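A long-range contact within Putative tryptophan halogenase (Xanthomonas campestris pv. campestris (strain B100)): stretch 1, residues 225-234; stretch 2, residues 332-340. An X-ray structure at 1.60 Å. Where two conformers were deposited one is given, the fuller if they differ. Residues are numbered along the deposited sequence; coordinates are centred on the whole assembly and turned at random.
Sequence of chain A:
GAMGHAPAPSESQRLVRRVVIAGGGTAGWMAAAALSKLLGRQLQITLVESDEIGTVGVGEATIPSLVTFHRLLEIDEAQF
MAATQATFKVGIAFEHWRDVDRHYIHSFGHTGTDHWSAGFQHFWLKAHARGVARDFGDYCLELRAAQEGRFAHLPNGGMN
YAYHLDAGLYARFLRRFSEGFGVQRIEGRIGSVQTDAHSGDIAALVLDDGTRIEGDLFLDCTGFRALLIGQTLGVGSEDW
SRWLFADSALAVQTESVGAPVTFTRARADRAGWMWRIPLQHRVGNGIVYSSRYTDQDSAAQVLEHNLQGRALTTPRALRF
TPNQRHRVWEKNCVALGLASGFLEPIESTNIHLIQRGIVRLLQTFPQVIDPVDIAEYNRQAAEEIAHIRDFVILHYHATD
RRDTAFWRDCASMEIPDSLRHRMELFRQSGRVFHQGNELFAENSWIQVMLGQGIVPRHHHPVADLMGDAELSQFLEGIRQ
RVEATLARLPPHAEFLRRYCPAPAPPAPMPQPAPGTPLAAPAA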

# COMPACT_ATOMS: atom_id res chain seq x y z
N ARG A 225 -25.70 -3.16 -20.69
CA ARG A 225 -25.80 -3.91 -21.95
C ARG A 225 -24.57 -4.77 -22.14
O ARG A 225 -24.68 -5.89 -22.65
N ALA A 226 -23.41 -4.31 -21.66
CA ALA A 226 -22.14 -5.04 -21.77
C ALA A 226 -22.02 -5.72 -23.14
O ALA A 226 -21.76 -6.92 -23.25
N LEU A 227 -22.20 -4.92 -24.18
CA LEU A 227 -22.24 -5.47 -25.54
C LEU A 227 -20.96 -6.23 -25.90
O LEU A 227 -20.99 -7.21 -26.66
N LEU A 228 -19.81 -5.75 -25.43
CA LEU A 228 -18.55 -6.38 -25.79
C LEU A 228 -18.10 -7.43 -24.77
O LEU A 228 -17.88 -8.59 -25.12
N ILE A 229 -17.93 -7.02 -23.50
CA ILE A 229 -17.35 -7.92 -22.51
C ILE A 229 -18.33 -9.03 -22.18
O ILE A 229 -17.91 -10.15 -21.87
N GLY A 230 -19.63 -8.74 -22.29
CA GLY A 230 -20.65 -9.71 -21.95
C GLY A 230 -21.27 -10.41 -23.14
O GLY A 230 -21.11 -11.63 -23.30
N GLN A 231 -21.95 -9.65 -23.99
CA GLN A 231 -22.72 -10.29 -25.05
C GLN A 231 -21.82 -10.95 -26.09
O GLN A 231 -22.21 -11.96 -26.68
N THR A 232 -20.63 -10.40 -26.32
CA THR A 232 -19.71 -10.93 -27.34
C THR A 232 -18.70 -11.88 -26.73
O THR A 232 -18.60 -13.04 -27.14
N LEU A 233 -17.94 -11.43 -25.73
CA LEU A 233 -16.88 -12.26 -25.19
C LEU A 233 -17.35 -13.21 -24.08
O LEU A 233 -16.57 -14.07 -23.66
N GLY A 234 -18.57 -13.04 -23.57
CA GLY A 234 -19.10 -14.04 -22.64
C GLY A 234 -18.46 -14.09 -21.27
O GLY A 234 -18.46 -15.16 -20.64
N ASN A 332 -8.79 -8.23 -26.21
CA ASN A 332 -8.51 -6.82 -26.50
C ASN A 332 -9.66 -5.90 -26.09
O ASN A 332 -9.87 -4.86 -26.71
N CYS A 333 -10.36 -6.26 -25.02
CA CYS A 333 -11.50 -5.50 -24.51
C CYS A 333 -11.31 -5.21 -23.02
O CYS A 333 -11.01 -6.11 -22.24
N VAL A 334 -11.46 -3.93 -22.65
CA VAL A 334 -11.43 -3.53 -21.23
C VAL A 334 -12.80 -2.98 -20.89
O VAL A 334 -13.26 -2.01 -21.52
N ALA A 335 -13.46 -3.58 -19.88
CA ALA A 335 -14.75 -3.04 -19.44
C ALA A 335 -14.56 -1.96 -18.38
O ALA A 335 -13.69 -2.07 -17.50
N LEU A 336 -15.39 -0.92 -18.45
CA LEU A 336 -15.39 0.17 -17.46
C LEU A 336 -16.81 0.49 -17.01
O LEU A 336 -17.77 0.28 -17.75
N GLY A 337 -16.93 1.02 -15.79
CA GLY A 337 -18.25 1.41 -15.32
C GLY A 337 -19.16 0.21 -15.13
O GLY A 337 -18.71 -0.85 -14.71
N LEU A 338 -20.46 0.38 -15.43
CA LEU A 338 -21.42 -0.69 -15.16
C LEU A 338 -21.06 -1.99 -15.88
O LEU A 338 -21.36 -3.08 -15.38
N ALA A 339 -20.44 -1.90 -17.06
CA ALA A 339 -20.06 -3.14 -17.73
C ALA A 339 -19.06 -3.96 -16.92
O ALA A 339 -18.94 -5.18 -17.19
N SER A 340 -18.31 -3.33 -16.01
CA SER A 340 -17.28 -4.01 -15.22
C SER A 340 -17.80 -4.49 -13.87
O SER A 340 -17.14 -5.31 -13.23

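Which side chains face the gap between the two stretches? From the first, Ala 226, Leu 228, Ile 229 and Leu 233 send their CA-to-CB bonds toward the second; from the second, Cys 333, Ala 335 and Ala 339 answer. The alternation along strand 333-335 explains part of this choice: Cys 333 and Ala 335 point toward the helical segment, while Val 334 between them points away. The axes of helix and strand approach to 8.3 Å and lie nearly crosswise, at 103°; 289 Å² is buried, both sides summed.

How do the apolar groups fit together? Cys 333, with chi1 in t, is the most heavily covered residue, and three side chains gather around it. Leu 228 (m, t) brings its CB to 3.7 Å from the SG of Cys 333, and Ile 229, with chi1 t and chi2 p, places its CD1 4.2 Å from that same SG. Leu 233 (m, t) reaches in with its CD1, which comes to 3.6 Å from the CB of Cys 333. The sulfur thus serves here as a packing surface.

What do the alanines contribute? The backbones come close where the alanines meet: the CA of Ala 226 lies 4.9 Å from the CA of Ala 339. There the two methyls meet, CB of Ala 226 to CB of Ala 339, at 4.4 Å. Ile 229 bridges the strand and the 3-10 segment through its CG2, which lies 3.9 Å from the CB of Ala 335 and 4.2 Å from the CB of Ala 339. The same CG2 of Ile 229 also sits 3.7 Å from the backbone O of Ala 339, a van der Waals contact.

Where are the polar partners? No hydrogen bond crosses between the stretches, so the contact rests on apolar packing, and several polar side chains find partners within their own stretch or elsewhere in the structure. Gln 231 (chi1 m, chi2 t) turns back so that its NE2 donates to the O of Arg 225 at 2.8 Å. Thr 232, in m, donates from OG1 to the O of Leu 227, also at 2.8 Å. In the second stretch Ser 340 (p) donates from its OG to the O of Gly 337 at 2.7 Å, adding to the bond from its own N to that O at 2.8 Å; its CA-to-CB bond points away from the first stretch. Asn 332 (p) has both OD1 and ND2 satisfied elsewhere in the structure.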

# COMPACT_ATOMS: atom_id res chain seq x y z
CB ARG A 225 -25.95 -2.96 -23.15
CG ARG A 225 -27.05 -1.94 -23.06
CD ARG A 225 -27.05 -0.99 -24.24
NE ARG A 225 -28.40 -0.49 -24.48
CZ ARG A 225 -29.03 0.41 -23.73
NH1 ARG A 225 -30.27 0.78 -24.05
NH2 ARG A 225 -28.43 0.96 -22.68
CB ALA A 226 -21.96 -6.05 -20.64
CB LEU A 227 -22.44 -4.35 -26.54
CG LEU A 227 -23.70 -3.48 -26.46
CD1 LEU A 227 -23.71 -2.51 -27.62
CD2 LEU A 227 -24.94 -4.36 -26.49
CB LEU A 228 -17.46 -5.32 -26.00
CG LEU A 228 -17.83 -4.15 -26.93
CD1 LEU A 228 -16.59 -3.22 -27.12
CD2 LEU A 228 -18.31 -4.62 -28.27
CB ILE A 229 -16.93 -7.12 -21.26
CG1 ILE A 229 -16.02 -7.93 -20.32
CG2 ILE A 229 -18.16 -6.57 -20.51
CD1 ILE A 229 -14.55 -8.07 -20.79
CB GLN A 231 -23.63 -9.28 -25.73
CG GLN A 231 -24.64 -8.66 -24.73
CD GLN A 231 -25.76 -7.90 -25.39
OE1 GLN A 231 -26.22 -8.25 -26.47
NE2 GLN A 231 -26.24 -6.85 -24.73
CB THR A 232 -18.98 -9.78 -28.05
OG1 THR A 232 -19.92 -8.89 -28.66
CG2 THR A 232 -18.05 -10.34 -29.15
CB LEU A 233 -15.75 -11.37 -24.69
CG LEU A 233 -15.09 -10.52 -25.79
CD1 LEU A 233 -14.06 -9.59 -25.21
CD2 LEU A 233 -14.40 -11.43 -26.82
CB ASN A 332 -8.15 -6.61 -27.97
CG ASN A 332 -9.32 -6.90 -28.93
OD1 ASN A 332 -10.22 -7.67 -28.63
ND2 ASN A 332 -9.32 -6.24 -30.07
CB CYS A 333 -12.79 -6.30 -24.73
SG CYS A 333 -14.26 -5.46 -24.08
CB VAL A 334 -10.32 -2.49 -20.95
CG1 VAL A 334 -10.36 -2.06 -19.50
CG2 VAL A 334 -8.93 -3.06 -21.26
CB ALA A 335 -15.64 -4.15 -18.88
CB LEU A 336 -14.78 1.43 -18.09
CG LEU A 336 -13.34 1.33 -18.56
CD1 LEU A 336 -12.97 2.54 -19.44
CD2 LEU A 336 -12.38 1.24 -17.34
CB LEU A 338 -22.82 -0.26 -15.59
CG LEU A 338 -23.41 0.86 -14.72
CD1 LEU A 338 -24.73 1.36 -15.33
CD2 LEU A 338 -23.60 0.34 -13.33
CB ALA A 339 -19.45 -2.84 -19.11
CB SER A 340 -16.08 -3.08 -14.99
OG SER A 340 -16.38 -2.02 -14.06